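Local coordinates for sensor protein kinase HptS (Staphylococcus aureus, PDB 6LKI) that acts as a two-component histidine kinase that probably responds, with a partner binding protein, to extracellular hexose phosphate and controls its uptake, at residues 10-15 / 107-112; 61-66 / 78-83. All blocks are in the same frame, centred on the assembly; numbering follows the deposited sequence.

Overall arrangement
The chain illustrates how a two-sheet sensor module is tied to one long helix, an arrangement consistent with the double Cache domains of bacterial receptors. Interaction 1 joins helix 2-31 to the start of helix 108-116, where the chain passes from the first antiparallel sheet to the second. Interaction 2 packs the loop before strand 84-92 against strand 59-66 of the first sheet. The two centres are about 19 Å apart, on opposite sides of the chain's centre, with nearest atoms about 10 Å apart. Strand 97-106 connects them: it pairs with strand 59-66 and leads into residues 107-112. The other protein chain touches Lys81 of interaction 2 but neither segment of interaction 1.

Interaction 1: 10-15 / 107-112; sequences QSSLHH and TPRLSE
Ser12 and Arg109 meet by van der Waals packing between two helices whose nearest CA atoms are still 9.1 Å apart (Ser12 to Arg109). Arg109 bends at chi3 (-69°), and its NH2 arrives 3.9 Å from Ser12 CB. The Ser12 hydroxyl lies in the guanidinium plane, at its edge, but OG is 4.0 Å from Arg109 NH2, too far for a hydrogen bond, and the guanidinium merely packs beside the serine. Arg109 also has a long, weak ion pair with Glu8, one turn earlier on the same helix as Ser12.

The apolar part is one touch between branches, Leu13 CD2 to Thr107 CG2 at 4.3 Å. Thr107 divides its labour: while the methyl meets leucine, the residue is the N-cap of helix 108-116, its OG1 accepting a nearly straight bond from Leu110 N (2.9 Å, 166°). That capping bond helps to hold the threonine's rotation (chi1 78°), with the methyl on the Leu13 side.

Just beside the contact, the loop between helix 39-55 and strand 59-66 contributes Pro57 against Ser12 and Ala58 against Thr107, and Leu110 reaches Ser9. Helix 2-31 is thus laid against the point where strand 97-106 ends and helix 108-116 begins.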
# COMPACT_ATOMS: atom_id res chain seq x y z
N GLN B 10 7.47 19.70 24.14
CA GLN B 10 6.87 20.43 23.03
C GLN B 10 7.92 21.23 22.28
O GLN B 10 7.98 21.19 21.04
CB GLN B 10 5.75 21.35 23.53
CG GLN B 10 4.97 22.07 22.42
CD GLN B 10 5.63 23.36 21.92
OE1 GLN B 10 6.55 23.88 22.54
NE2 GLN B 10 5.16 23.85 20.78
N SER B 11 8.76 21.97 23.01
CA SER B 11 9.77 22.79 22.37
C SER B 11 10.82 21.94 21.66
O SER B 11 11.30 22.30 20.58
CB SER B 11 10.43 23.71 23.40
OG SER B 11 11.45 24.49 22.81
N SER B 12 11.19 20.80 22.26
CA SER B 12 12.14 19.91 21.61
C SER B 12 11.54 19.29 20.35
O SER B 12 12.21 19.22 19.31
CB SER B 12 12.58 18.82 22.59
OG SER B 12 13.68 18.08 22.08
N LEU B 13 10.29 18.82 20.43
CA LEU B 13 9.63 18.31 19.24
C LEU B 13 9.39 19.41 18.22
O LEU B 13 9.45 19.16 17.01
CB LEU B 13 8.31 17.64 19.62
CG LEU B 13 8.41 16.37 20.47
CD1 LEU B 13 7.04 15.95 20.98
CD2 LEU B 13 9.07 15.25 19.69
N HIS B 14 9.12 20.63 18.69
CA HIS B 14 9.01 21.77 17.78
C HIS B 14 10.31 22.00 17.03
O HIS B 14 10.31 22.22 15.81
CB HIS B 14 8.62 23.02 18.58
CG HIS B 14 8.64 24.29 17.79
ND1 HIS B 14 8.14 24.38 16.51
CD2 HIS B 14 9.10 25.53 18.10
CE1 HIS B 14 8.30 25.62 16.06
NE2 HIS B 14 8.88 26.33 17.01
N HIS B 15 11.44 21.93 17.73
CA HIS B 15 12.74 22.17 17.10
C HIS B 15 13.10 21.05 16.13
O HIS B 15 13.63 21.31 15.05
CB HIS B 15 13.81 22.33 18.17
CG HIS B 15 15.14 22.77 17.64
ND1 HIS B 15 15.38 24.06 17.21
CD2 HIS B 15 16.30 22.10 17.48
CE1 HIS B 15 16.63 24.16 16.80
NE2 HIS B 15 17.22 22.98 16.96
N THR B 107 11.80 9.60 22.93
CA THR B 107 12.72 10.71 23.12
C THR B 107 13.46 10.52 24.44
O THR B 107 12.93 9.91 25.37
CB THR B 107 12.00 12.07 23.13
OG1 THR B 107 11.37 12.28 24.40
CG2 THR B 107 10.95 12.15 22.03
N PRO B 108 14.70 11.02 24.53
CA PRO B 108 15.43 10.90 25.80
C PRO B 108 14.72 11.56 26.97
O PRO B 108 14.86 11.11 28.11
CB PRO B 108 16.77 11.58 25.50
CG PRO B 108 16.92 11.50 24.02
CD PRO B 108 15.53 11.61 23.47
N ARG B 109 13.94 12.61 26.71
CA ARG B 109 13.20 13.26 27.78
C ARG B 109 12.03 12.40 28.24
O ARG B 109 11.87 12.13 29.44
CB ARG B 109 12.71 14.63 27.33
CG ARG B 109 12.90 15.73 28.36
CD ARG B 109 12.32 17.04 27.87
NE ARG B 109 13.09 17.59 26.76
CZ ARG B 109 14.11 18.42 26.90
NH1 ARG B 109 14.48 18.81 28.11
NH2 ARG B 109 14.76 18.87 25.84
N LEU B 110 11.19 11.96 27.30
CA LEU B 110 10.00 11.19 27.66
C LEU B 110 10.37 9.86 28.30
O LEU B 110 9.67 9.39 29.20
CB LEU B 110 9.13 10.96 26.43
CG LEU B 110 8.50 12.21 25.80
CD1 LEU B 110 7.67 11.83 24.58
CD2 LEU B 110 7.67 12.97 26.81
N SER B 111 11.46 9.24 27.84
CA SER B 111 11.89 7.98 28.45
C SER B 111 12.45 8.20 29.85
O SER B 111 12.34 7.31 30.70
CB SER B 111 12.93 7.30 27.55
OG SER B 111 14.24 7.57 28.01
N GLU B 112 13.05 9.36 30.10
CA GLU B 112 13.61 9.65 31.42
C GLU B 112 12.51 9.96 32.43
O GLU B 112 12.51 9.41 33.54
CB GLU B 112 14.60 10.81 31.33
CG GLU B 112 14.79 11.57 32.63
CD GLU B 112 15.49 12.90 32.44
OE1 GLU B 112 16.74 12.94 32.56
OE2 GLU B 112 14.80 13.90 32.16

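Interaction 2: 61-66 / 78-83; sequences YYELSG and LNTKNM
Met83 and Leu78 both lean on Tyr61 from the same side of its ring, Met83 nearer CD2 and Leu78 nearer the phenol end. The extended methionine crosses the tyrosine side chain at about a right angle and brings CE to 3.6 Å from Tyr61 CD2. Its sulfur makes a Met-aromatic contact, with Met83 SD 5.0 Å from the centroid of the Tyr61 ring and 61° off the normal, an oblique approach. Further out along the same ring, Leu78 sets one branch against the phenol end, CD1 lying 3.6 Å from Tyr61 OH. Met83 is buried and also rests on Tyr103 of strand 97-106, whereas Leu78 is exposed, and this outer end is the loose side of the contact.

Glu63 and Thr80, approaching from opposite directions, come close without being complementary. It is the threonine methyl that meets the carboxylate: CG2 is 3.2 Å from Glu63 OE2, while Thr80 OG1 stays 4.2 Å from that oxygen and makes no hydrogen bond with it. The torsion of Thr80 (chi1 55°) turns OG1 toward Lys81, whose NZ donates to Thr80 OG1 (3.1 Å). Asn79 OD1 accepts from Lys81 N in an Asx turn, the N-H coming from above the carbonyl plane. Lys81 also touches a polar side chain of the other protein chain.

Strand and loop are therefore joined chiefly by apolar and sulfur-aromatic packing, with the polar bonds spent inside the loop. Lys81 NZ, 6.4 Å from Glu63 OE2, makes no salt bridge with it but may lend the carboxylate some electrostatic stabilisation.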
# COMPACT_ATOMS: atom_id res chain seq x y z
N TYR B 61 13.16 6.97 13.11
CA TYR B 61 13.35 5.99 12.05
C TYR B 61 12.79 6.56 10.76
O TYR B 61 11.67 7.10 10.74
CB TYR B 61 12.66 4.66 12.39
CG TYR B 61 13.31 3.96 13.56
CD1 TYR B 61 14.50 3.27 13.40
CD2 TYR B 61 12.74 4.01 14.83
CE1 TYR B 61 15.10 2.64 14.47
CE2 TYR B 61 13.33 3.38 15.90
CZ TYR B 61 14.51 2.70 15.72
OH TYR B 61 15.11 2.07 16.79
N TYR B 62 13.56 6.46 9.68
CA TYR B 62 13.11 6.91 8.38
C TYR B 62 12.73 5.71 7.51
O TYR B 62 13.31 4.63 7.62
CB TYR B 62 14.17 7.76 7.67
CG TYR B 62 15.52 7.08 7.47
CD1 TYR B 62 15.73 6.20 6.42
CD2 TYR B 62 16.58 7.35 8.33
CE1 TYR B 62 16.96 5.58 6.24
CE2 TYR B 62 17.81 6.75 8.15
CZ TYR B 62 18.00 5.86 7.11
OH TYR B 62 19.22 5.26 6.93
N GLU B 63 11.73 5.93 6.66
CA GLU B 63 11.35 4.98 5.62
C GLU B 63 11.32 5.74 4.30
O GLU B 63 10.49 6.64 4.12
CB GLU B 63 10.00 4.33 5.91
CG GLU B 63 10.02 3.33 7.06
CD GLU B 63 8.74 2.51 7.15
OE1 GLU B 63 7.77 2.84 6.44
OE2 GLU B 63 8.71 1.54 7.94
N LEU B 64 12.24 5.41 3.40
CA LEU B 64 12.31 6.02 2.07
C LEU B 64 11.80 4.98 1.08
O LEU B 64 12.49 3.99 0.80
CB LEU B 64 13.73 6.46 1.74
CG LEU B 64 13.92 7.30 0.47
CD1 LEU B 64 13.10 8.58 0.55
CD2 LEU B 64 15.39 7.60 0.25
N SER B 65 10.60 5.21 0.55
CA SER B 65 9.89 4.22 -0.24
C SER B 65 9.79 4.67 -1.69
O SER B 65 9.35 5.80 -1.96
CB SER B 65 8.50 3.96 0.33
OG SER B 65 8.57 3.55 1.68
N GLY B 66 10.17 3.79 -2.61
CA GLY B 66 10.01 4.03 -4.02
C GLY B 66 9.54 2.78 -4.73
O GLY B 66 9.27 1.76 -4.09
N LEU B 78 11.11 -2.96 13.79
CA LEU B 78 10.10 -2.57 14.76
C LEU B 78 8.84 -2.10 14.04
O LEU B 78 8.91 -1.49 12.97
CB LEU B 78 10.63 -1.46 15.67
CG LEU B 78 11.95 -1.72 16.40
CD1 LEU B 78 12.49 -0.43 17.01
CD2 LEU B 78 11.79 -2.79 17.46
N ASN B 79 7.69 -2.39 14.64
CA ASN B 79 6.42 -2.04 14.01
C ASN B 79 6.22 -0.53 14.06
O ASN B 79 6.08 0.05 15.15
CB ASN B 79 5.27 -2.76 14.70
CG ASN B 79 3.93 -2.49 14.05
OD1 ASN B 79 3.87 -2.06 12.89
ND2 ASN B 79 2.85 -2.73 14.78
N THR B 80 6.18 0.11 12.89
CA THR B 80 6.01 1.56 12.82
C THR B 80 4.63 2.00 13.29
O THR B 80 4.44 3.19 13.57
CB THR B 80 6.25 2.06 11.40
OG1 THR B 80 5.40 1.35 10.49
CG2 THR B 80 7.70 1.84 11.00
N LYS B 81 3.67 1.08 13.38
CA LYS B 81 2.34 1.44 13.86
C LYS B 81 2.36 1.83 15.33
O LYS B 81 1.49 2.59 15.79
CB LYS B 81 1.36 0.29 13.63
CG LYS B 81 1.26 -0.16 12.18
CD LYS B 81 1.12 1.03 11.23
CE LYS B 81 1.43 0.63 9.80
NZ LYS B 81 2.73 -0.07 9.69
N ASN B 82 3.33 1.33 16.09
CA ASN B 82 3.51 1.70 17.48
C ASN B 82 4.38 2.94 17.65
O ASN B 82 4.78 3.26 18.78
CB ASN B 82 4.11 0.54 18.27
CG ASN B 82 3.22 -0.69 18.27
OD1 ASN B 82 2.01 -0.59 18.03
ND2 ASN B 82 3.80 -1.85 18.53
N MET B 83 4.69 3.64 16.56
CA MET B 83 5.47 4.87 16.59
C MET B 83 4.59 6.04 16.18
O MET B 83 3.46 5.88 15.71
CB MET B 83 6.68 4.77 15.66
CG MET B 83 7.61 3.61 15.96
SD MET B 83 8.95 3.51 14.75
CE MET B 83 9.76 2.00 15.26